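Local coordinates for beta-lactamase (Escherichia coli, PDB 6PQ9), which probably hydrolyses beta-lactam antibiotics to substituted beta-amino acids, as a class A serine beta-lactamase of the extended-spectrum type, at residues Glu123-Thr128 against Tyr206-Asn211. The protein carries 1 engineered substitution. Sequence-based numbering, arbitrary orientation.
Sequences EILKAT and YDYLLN
Tyr-208 makes the whole direct contact, reaching from its own helix to the flank of 123-128, where it meets Leu-125 and Lys-126. Its CG lies anti to the backbone N (chi1 177°), which sends the ring out toward 123-128. Leu-125 CB comes to the ring at its edge, near the ring plane and not over a face, 4.0 Å from Tyr-208 CE2; CD1 of Leu-125 reaches that same carbon from further off the plane. Beyond the ring, Tyr-208 OH comes up against the helix backbone, 3.3 Å from Lys-126 N, but the angle is too poor for a hydrogen bond. The hydroxyl also lies 3.5 Å from Lys-126 CB, and it makes a weak hydrogen bond to Ser-122 O, one turn before Lys-126. One residue further on, Leu-209 leaves 123-128 alone and packs on Ala-75 and Leu-79 of helix 70-85; Leu-125 touches Leu-79 too, so the two helices share an apolar neighbour in helix 70-85 while Tyr-208 bridges directly from one to the other in a partly buried contact. Within the mainly helical domain of the class A fold, helix 121-130 follows directly on strand 117-120 and is backed by helix 134-144 through Leu-140, and helix 203-214 rests against helix 185-196 through Phe-195.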
loop_
_atom_site.group_PDB
_atom_site.type_symbol
_atom_site.label_atom_id
_atom_site.label_comp_id
_atom_site.label_asym_id
_atom_site.label_seq_id
_atom_site.Cartn_x
_atom_site.Cartn_y
_atom_site.Cartn_z
ATOM N N GLU A 123 -2.071 -8.958 -16.427
ATOM C CA GLU A 123 -3.135 -9.581 -15.646
ATOM C C GLU A 123 -2.668 -9.929 -14.229
ATOM O O GLU A 123 -3.442 -9.801 -13.270
ATOM C CB GLU A 123 -3.675 -10.824 -16.357
ATOM C CG GLU A 123 -4.848 -11.462 -15.592
ATOM C CD GLU A 123 -5.312 -12.797 -16.165
ATOM O OE1 GLU A 123 -4.995 -13.100 -17.333
ATOM O OE2 GLU A 123 -6.020 -13.534 -15.444
ATOM N N ILE A 124 -1.416 -10.368 -14.073
ATOM C CA ILE A 124 -0.897 -10.664 -12.738
ATOM C C ILE A 124 -0.774 -9.385 -11.912
ATOM O O ILE A 124 -1.051 -9.381 -10.706
ATOM C CB ILE A 124 0.452 -11.400 -12.833
ATOM C CG1 ILE A 124 0.321 -12.660 -13.694
ATOM C CG2 ILE A 124 0.968 -11.745 -11.438
ATOM C CD1 ILE A 124 1.627 -13.136 -14.284
ATOM N N LEU A 125 -0.344 -8.287 -12.544
ATOM C CA LEU A 125 -0.218 -7.014 -11.843
ATOM C C LEU A 125 -1.574 -6.476 -11.413
ATOM O O LEU A 125 -1.712 -5.923 -10.317
ATOM C CB LEU A 125 0.471 -5.993 -12.745
ATOM C CG LEU A 125 1.976 -5.828 -12.610
ATOM C CD1 LEU A 125 2.432 -4.868 -13.687
ATOM C CD2 LEU A 125 2.310 -5.322 -11.217
ATOM N N LYS A 126 -2.568 -6.571 -12.293
ATOM C CA LYS A 126 -3.907 -6.118 -11.954
ATOM C C LYS A 126 -4.437 -6.867 -10.729
ATOM O O LYS A 126 -4.909 -6.251 -9.765
ATOM C CB LYS A 126 -4.815 -6.292 -13.174
ATOM C CG LYS A 126 -6.298 -6.103 -12.908
ATOM C CD LYS A 126 -6.654 -4.635 -12.698
ATOM C CE LYS A 126 -8.159 -4.438 -12.699
ATOM N NZ LYS A 126 -8.558 -3.184 -11.993
ATOM N N ALA A 127 -4.325 -8.200 -10.734
ATOM C CA ALA A 127 -4.754 -8.991 -9.580
ATOM C C ALA A 127 -4.014 -8.584 -8.307
ATOM O O ALA A 127 -4.611 -8.504 -7.226
ATOM C CB ALA A 127 -4.529 -10.482 -9.847
ATOM N N THR A 128 -2.702 -8.363 -8.415
ATOM C CA THR A 128 -1.891 -8.095 -7.235
ATOM C C THR A 128 -2.185 -6.716 -6.651
ATOM O O THR A 128 -2.324 -6.575 -5.431
ATOM C CB THR A 128 -0.415 -8.227 -7.598
ATOM O OG1 THR A 128 -0.183 -9.525 -8.162
ATOM C CG2 THR A 128 0.472 -8.014 -6.372
ATOM N N TYR A 206 3.562 4.249 -15.584
ATOM C CA TYR A 206 2.912 5.131 -14.619
ATOM C C TYR A 206 1.398 5.167 -14.827
ATOM O O TYR A 206 0.627 5.045 -13.867
ATOM C CB TYR A 206 3.512 6.539 -14.732
ATOM C CG TYR A 206 2.728 7.627 -14.020
ATOM C CD1 TYR A 206 2.875 7.847 -12.651
ATOM C CD2 TYR A 206 1.847 8.445 -14.719
ATOM C CE1 TYR A 206 2.150 8.855 -11.991
ATOM C CE2 TYR A 206 1.126 9.445 -14.082
ATOM C CZ TYR A 206 1.274 9.646 -12.719
ATOM O OH TYR A 206 0.547 10.645 -12.104
ATOM N N ASP A 207 0.957 5.350 -16.079
ATOM C CA ASP A 207 -0.474 5.383 -16.381
ATOM C C ASP A 207 -1.164 4.080 -15.980
ATOM O O ASP A 207 -2.268 4.096 -15.415
ATOM C CB ASP A 207 -0.691 5.662 -17.871
ATOM C CG ASP A 207 -0.508 7.150 -18.234
ATOM O OD1 ASP A 207 -0.582 8.024 -17.345
ATOM O OD2 ASP A 207 -0.295 7.443 -19.427
ATOM N N TYR A 208 -0.526 2.944 -16.259
ATOM C CA TYR A 208 -1.107 1.659 -15.900
ATOM C C TYR A 208 -1.229 1.507 -14.387
ATOM O O TYR A 208 -2.315 1.240 -13.865
ATOM C CB TYR A 208 -0.269 0.524 -16.477
ATOM C CG TYR A 208 -0.817 -0.805 -16.062
ATOM C CD1 TYR A 208 -1.944 -1.331 -16.683
ATOM C CD2 TYR A 208 -0.244 -1.522 -15.014
ATOM C CE1 TYR A 208 -2.467 -2.547 -16.292
ATOM C CE2 TYR A 208 -0.768 -2.739 -14.612
ATOM C CZ TYR A 208 -1.875 -3.245 -15.256
ATOM O OH TYR A 208 -2.401 -4.451 -14.856
ATOM N N LEU A 209 -0.110 1.645 -13.660
ATOM C CA LEU A 209 -0.149 1.462 -12.213
ATOM C C LEU A 209 -1.141 2.419 -11.549
ATOM O O LEU A 209 -1.915 2.015 -10.675
ATOM C CB LEU A 209 1.249 1.637 -11.611
ATOM C CG LEU A 209 1.338 1.368 -10.095
ATOM C CD1 LEU A 209 0.693 0.031 -9.745
ATOM C CD2 LEU A 209 2.776 1.396 -9.593
ATOM N N LEU A 210 -1.132 3.688 -11.949
ATOM C CA LEU A 210 -2.082 4.649 -11.389
ATOM C C LEU A 210 -3.532 4.190 -11.585
ATOM O O LEU A 210 -4.341 4.230 -10.646
ATOM C CB LEU A 210 -1.858 6.027 -12.020
ATOM C CG LEU A 210 -2.727 7.176 -11.513
ATOM C CD1 LEU A 210 -2.704 7.232 -9.995
ATOM C CD2 LEU A 210 -2.223 8.483 -12.105
ATOM N N ASN A 211 -3.876 3.738 -12.800
ATOM C CA ASN A 211 -5.241 3.278 -13.060
ATOM C C ASN A 211 -5.618 2.078 -12.192
ATOM O O ASN A 211 -6.734 2.019 -11.662
ATOM C CB ASN A 211 -5.419 2.929 -14.539
ATOM C CG ASN A 211 -6.873 2.959 -14.952
ATOM O OD1 ASN A 211 -7.627 3.846 -14.530
ATOM N ND2 ASN A 211 -7.288 1.981 -15.752
#